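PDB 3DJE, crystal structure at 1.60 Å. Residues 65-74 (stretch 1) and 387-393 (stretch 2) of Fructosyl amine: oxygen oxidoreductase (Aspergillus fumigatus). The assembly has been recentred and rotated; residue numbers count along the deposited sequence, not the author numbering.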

ATOM      1  N   ASP A  65      19.245  -3.779 -12.851  1.00 19.33           N
ATOM      2  CA  ASP A  65      19.264  -4.707 -11.717  1.00 19.89           C
ATOM      3  C   ASP A  65      18.006  -4.586 -10.851  1.00 19.31           C
ATOM      4  O   ASP A  65      17.468  -5.597 -10.385  1.00 18.60           O
ATOM      5  CB  ASP A  65      20.533  -4.514 -10.871  1.00 20.64           C
ATOM      6  CG  ASP A  65      20.599  -3.154 -10.199  1.00 23.76           C
ATOM      7  OD1 ASP A  65      20.560  -2.116 -10.918  1.00 27.16           O
ATOM      8  OD2 ASP A  65      20.691  -3.126  -8.942  1.00 28.22           O
ATOM      9  N   GLU A  66      17.545  -3.350 -10.649  1.00 18.68           N
ATOM     10  CA  GLU A  66      16.341  -3.104  -9.849  1.00 19.37           C
ATOM     11  C   GLU A  66      15.109  -3.587 -10.598  1.00 17.98           C
ATOM     12  O   GLU A  66      14.189  -4.147  -9.992  1.00 17.83           O
ATOM     13  CB  GLU A  66      16.195  -1.618  -9.516  1.00 19.63           C
ATOM     14  CG  GLU A  66      17.280  -1.071  -8.589  1.00 21.75           C
ATOM     15  CD  GLU A  66      16.959   0.341  -8.126  1.00 23.08           C
ATOM     16  OE1 GLU A  66      16.137   0.508  -7.191  1.00 28.89           O
ATOM     17  OE2 GLU A  66      17.515   1.294  -8.697  1.00 28.25           O
ATOM     18  N   ILE A  67      15.094  -3.372 -11.915  1.00 17.20           N
ATOM     19  CA  ILE A  67      13.983  -3.839 -12.753  1.00 17.01           C
ATOM     20  C   ILE A  67      13.857  -5.360 -12.680  1.00 17.23           C
ATOM     21  O   ILE A  67      12.760  -5.899 -12.483  1.00 16.51           O
ATOM     22  CB  ILE A  67      14.114  -3.340 -14.232  1.00 16.37           C
ATOM     23  CG1 ILE A  67      13.932  -1.812 -14.304  1.00 16.99           C
ATOM     24  CG2 ILE A  67      13.117  -4.078 -15.143  1.00 17.72           C
ATOM     25  CD1 ILE A  67      14.337  -1.188 -15.649  1.00 16.76           C
ATOM     26  N   GLU A  68      14.990  -6.053 -12.804  1.00 17.45           N
ATOM     27  CA  GLU A  68      15.012  -7.521 -12.772  1.00 18.52           C
ATOM     28  C   GLU A  68      14.436  -8.084 -11.472  1.00 17.69           C
ATOM     29  O   GLU A  68      13.590  -8.985 -11.498  1.00 17.81           O
ATOM     30  CB  GLU A  68      16.427  -8.041 -13.040  1.00 18.77           C
ATOM     31  CG  GLU A  68      16.895  -7.691 -14.452  1.00 21.04           C
ATOM     32  CD  GLU A  68      18.248  -8.275 -14.835  1.00 22.47           C
ATOM     33  OE1 GLU A  68      18.974  -8.809 -13.959  1.00 27.59           O
ATOM     34  OE2 GLU A  68      18.578  -8.197 -16.046  1.00 26.61           O
ATOM     35  N   VAL A  69      14.871  -7.536 -10.340  1.00 16.70           N
ATOM     36  CA  VAL A  69      14.372  -7.996  -9.048  1.00 16.31           C
ATOM     37  C   VAL A  69      12.878  -7.694  -8.922  1.00 16.13           C
ATOM     38  O   VAL A  69      12.101  -8.551  -8.514  1.00 15.58           O
ATOM     39  CB  VAL A  69      15.168  -7.389  -7.874  1.00 16.84           C
ATOM     40  CG1 VAL A  69      14.440  -7.627  -6.543  1.00 16.53           C
ATOM     41  CG2 VAL A  69      16.587  -7.977  -7.839  1.00 17.32           C
ATOM     42  N   ASN A  70      12.470  -6.483  -9.291  1.00 16.13           N
ATOM     43  CA  ASN A  70      11.056  -6.121  -9.175  1.00 16.94           C
ATOM     44  C   ASN A  70      10.156  -6.964 -10.074  1.00 17.22           C
ATOM     45  O   ASN A  70       9.023  -7.290  -9.703  1.00 17.15           O
ATOM     46  CB  ASN A  70      10.866  -4.619  -9.358  1.00 17.69           C
ATOM     47  CG  ASN A  70      11.157  -3.863  -8.074  1.00 19.12           C
ATOM     48  OD1 ASN A  70      10.276  -3.721  -7.220  1.00 21.57           O
ATOM     49  ND2 ASN A  70      12.403  -3.431  -7.900  1.00 19.43           N
ATOM     50  N   GLU A  71      10.678  -7.364 -11.231  1.00 17.16           N
ATOM     51  CA  GLU A  71       9.949  -8.275 -12.125  1.00 18.48           C
ATOM     52  C   GLU A  71       9.711  -9.645 -11.489  1.00 17.91           C
ATOM     53  O   GLU A  71       8.617 -10.221 -11.630  1.00 18.36           O
ATOM     54  CB  GLU A  71      10.699  -8.440 -13.448  1.00 18.06           C
ATOM     55  CG  GLU A  71      10.532  -7.249 -14.380  1.00 20.75           C
ATOM     56  CD  GLU A  71      11.296  -7.402 -15.690  1.00 21.51           C
ATOM     57  OE1 GLU A  71      12.337  -8.103 -15.723  1.00 26.51           O
ATOM     58  OE2 GLU A  71      10.850  -6.803 -16.685  1.00 25.81           O
ATOM     59  N   ILE A  72      10.731 -10.159 -10.807  1.00 17.38           N
ATOM     60  CA  ILE A  72      10.654 -11.442 -10.117  1.00 16.82           C
ATOM     61  C   ILE A  72       9.558 -11.385  -9.050  1.00 16.34           C
ATOM     62  O   ILE A  72       8.702 -12.266  -8.989  1.00 15.94           O
ATOM     63  CB  ILE A  72      12.005 -11.829  -9.486  1.00 16.89           C
ATOM     64  CG1 ILE A  72      13.024 -12.129 -10.588  1.00 16.91           C
ATOM     65  CG2 ILE A  72      11.858 -13.040  -8.540  1.00 17.58           C
ATOM     66  CD1 ILE A  72      14.450 -12.348 -10.073  1.00 18.19           C
ATOM     67  N   LEU A  73       9.571 -10.317  -8.252  1.00 15.56           N
ATOM     68  CA  LEU A  73       8.613 -10.203  -7.148  1.00 15.57           C
ATOM     69  C   LEU A  73       7.201  -9.949  -7.669  1.00 15.65           C
ATOM     70  O   LEU A  73       6.224 -10.465  -7.112  1.00 15.68           O
ATOM     71  CB  LEU A  73       9.038  -9.107  -6.162  1.00 16.23           C
ATOM     72  CG  LEU A  73      10.382  -9.335  -5.458  1.00 18.08           C
ATOM     73  CD1 LEU A  73      10.628  -8.241  -4.422  1.00 20.46           C
ATOM     74  CD2 LEU A  73      10.480 -10.728  -4.812  1.00 20.47           C
ATOM     75  N   ALA A  74       7.090  -9.163  -8.740  1.00 15.23           N
ATOM     76  CA  ALA A  74       5.781  -8.883  -9.343  1.00 15.80           C
ATOM     77  C   ALA A  74       5.186 -10.133  -9.981  1.00 15.98           C
ATOM     78  O   ALA A  74       3.986 -10.363  -9.861  1.00 15.67           O
ATOM     79  CB  ALA A  74       5.868  -7.765 -10.360  1.00 16.32           C
ATOM     80  N   GLN A 387      20.641 -14.337  -3.362  1.00 21.82           N
ATOM     81  CA  GLN A 387      21.562 -13.208  -3.249  1.00 22.04           C
ATOM     82  C   GLN A 387      21.116 -12.001  -4.078  1.00 21.30           C
ATOM     83  O   GLN A 387      21.135 -10.867  -3.594  1.00 20.43           O
ATOM     84  CB  GLN A 387      23.000 -13.627  -3.619  1.00 22.73           C
ATOM     85  CG  GLN A 387      24.019 -12.480  -3.625  1.00 26.23           C
ATOM     86  CD  GLN A 387      24.190 -11.821  -2.260  1.00 31.25           C
ATOM     87  OE1 GLN A 387      25.144 -12.119  -1.534  1.00 34.56           O
ATOM     88  NE2 GLN A 387      23.266 -10.930  -1.900  1.00 32.03           N
ATOM     89  N   LYS A 388      20.723 -12.250  -5.326  1.00 20.86           N
ATOM     90  CA  LYS A 388      20.283 -11.199  -6.234  1.00 21.56           C
ATOM     91  C   LYS A 388      19.175 -10.331  -5.626  1.00 20.22           C
ATOM     92  O   LYS A 388      19.224  -9.102  -5.702  1.00 20.88           O
ATOM     93  CB  LYS A 388      19.813 -11.822  -7.558  1.00 21.60           C
ATOM     94  CG  LYS A 388      19.241 -10.835  -8.565  1.00 24.05           C
ATOM     95  CD  LYS A 388      18.633 -11.560  -9.769  1.00 24.10           C
ATOM     96  CE  LYS A 388      18.323 -10.594 -10.916  1.00 27.69           C
ATOM     97  NZ  LYS A 388      19.558  -9.954 -11.493  1.00 30.90           N
ATOM     98  N   ILE A 389      18.192 -10.984  -5.015  1.00 19.38           N
ATOM     99  CA  ILE A 389      17.049 -10.278  -4.426  1.00 18.33           C
ATOM    100  C   ILE A 389      17.478  -9.632  -3.111  1.00 17.94           C
ATOM    101  O   ILE A 389      17.199  -8.453  -2.860  1.00 17.14           O
ATOM    102  CB  ILE A 389      15.852 -11.231  -4.224  1.00 18.21           C
ATOM    103  CG1 ILE A 389      15.367 -11.750  -5.585  1.00 19.93           C
ATOM    104  CG2 ILE A 389      14.707 -10.531  -3.449  1.00 18.27           C
ATOM    105  CD1 ILE A 389      14.324 -12.832  -5.488  1.00 22.41           C
ATOM    106  N   HIS A 390      18.200 -10.400  -2.303  1.00 17.83           N
ATOM    107  CA  HIS A 390      18.688  -9.901  -1.022  1.00 18.42           C
ATOM    108  C   HIS A 390      19.425  -8.572  -1.148  1.00 18.87           C
ATOM    109  O   HIS A 390      19.221  -7.667  -0.342  1.00 19.29           O
ATOM    110  CB  HIS A 390      19.590 -10.926  -0.348  1.00 18.50           C
ATOM    111  CG  HIS A 390      20.175 -10.439   0.938  1.00 19.63           C
ATOM    112  ND1 HIS A 390      19.407 -10.180   2.052  1.00 19.49           N
ATOM    113  CD2 HIS A 390      21.450 -10.133   1.277  1.00 20.96           C
ATOM    114  CE1 HIS A 390      20.187  -9.764   3.034  1.00 21.16           C
ATOM    115  NE2 HIS A 390      21.430  -9.714   2.588  1.00 20.82           N
ATOM    116  N   GLU A 391      20.279  -8.451  -2.160  1.00 19.54           N
ATOM    117  CA  GLU A 391      21.084  -7.242  -2.335  1.00 20.83           C
ATOM    118  C   GLU A 391      20.237  -5.969  -2.428  1.00 20.14           C
ATOM    119  O   GLU A 391      20.655  -4.894  -1.960  1.00 21.08           O
ATOM    120  CB  GLU A 391      21.993  -7.393  -3.563  1.00 22.02           C
ATOM    121  CG  GLU A 391      23.222  -6.491  -3.564  1.00 27.25           C
ATOM    122  CD  GLU A 391      23.994  -6.497  -2.240  1.00 31.88           C
ATOM    123  OE1 GLU A 391      24.199  -7.582  -1.633  1.00 34.19           O
ATOM    124  OE2 GLU A 391      24.399  -5.392  -1.810  1.00 35.23           O
ATOM    125  N   LEU A 392      19.041  -6.087  -3.001  1.00 18.91           N
ATOM    126  CA  LEU A 392      18.165  -4.937  -3.158  1.00 18.50           C
ATOM    127  C   LEU A 392      17.321  -4.625  -1.917  1.00 17.36           C
ATOM    128  O   LEU A 392      17.086  -3.454  -1.618  1.00 17.12           O
ATOM    129  CB  LEU A 392      17.241  -5.108  -4.372  1.00 18.66           C
ATOM    130  CG  LEU A 392      16.495  -3.845  -4.814  1.00 19.59           C
ATOM    131  CD1 LEU A 392      17.481  -2.752  -5.268  1.00 22.65           C
ATOM    132  CD2 LEU A 392      15.483  -4.147  -5.923  1.00 20.02           C
ATOM    133  N   ILE A 393      16.881  -5.662  -1.207  1.00 15.79           N
ATOM    134  CA  ILE A 393      15.906  -5.488  -0.115  1.00 15.43           C
ATOM    135  C   ILE A 393      16.527  -5.571   1.288  1.00 15.18           C
ATOM    136  O   ILE A 393      15.816  -5.466   2.300  1.00 14.70           O
ATOM    137  CB  ILE A 393      14.758  -6.526  -0.201  1.00 15.52           C
ATOM    138  CG1 ILE A 393      15.315  -7.942   0.020  1.00 14.61           C
ATOM    139  CG2 ILE A 393      14.005  -6.365  -1.533  1.00 16.32           C
ATOM    140  CD1 ILE A 393      14.295  -9.081  -0.004  1.00 16.13           C
TER
HETATM  141  O   HOH W   1      19.554  -7.662  -9.966  1.00 44.79           O

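Residues 65-74 and 387-393 form two helices whose axes cross at -108° and approach to 9.7 Å, burying 478 Å² in total. The steep crossing confines the contact to a small patch centred on V69, whose CB points toward the partner helix. V69 is short and branched, and V69 CA lies 5.8 Å from I389 CA. With chi1 t, its CG2 packs 3.6 Å from K388 O, while CG1 lies 3.7 Å from L392 CD2. L392, in the t,p rotamer, spreads its methyls along the first helix: CD1 sits 3.7 Å from E66 CG, an aliphatic part of that side chain, and CD2 also meets N70 ND2 at 3.7 Å. That amide is itself anchored to its own helix by a hydrogen bond from N70 ND2 to E66 O (2.8 Å).

I389 leaves its backbone sideways, but its m,t conformation carries CD1 to 3.9 Å from I72 CG2 and 4.4 Å from L73 CD2, extending the apolar patch. At the exposed margin, K388 also starts sideways. Three t torsions run its methylenes past V69 and I72, and a final p turn at chi4 places NZ 2.8 Å from E68 OE1 in a salt bridge. The same ammonium donates to water 1 (K388 NZ to water O, 2.8 Å), which in turn donates to D65 O (3.0 Å from the water O).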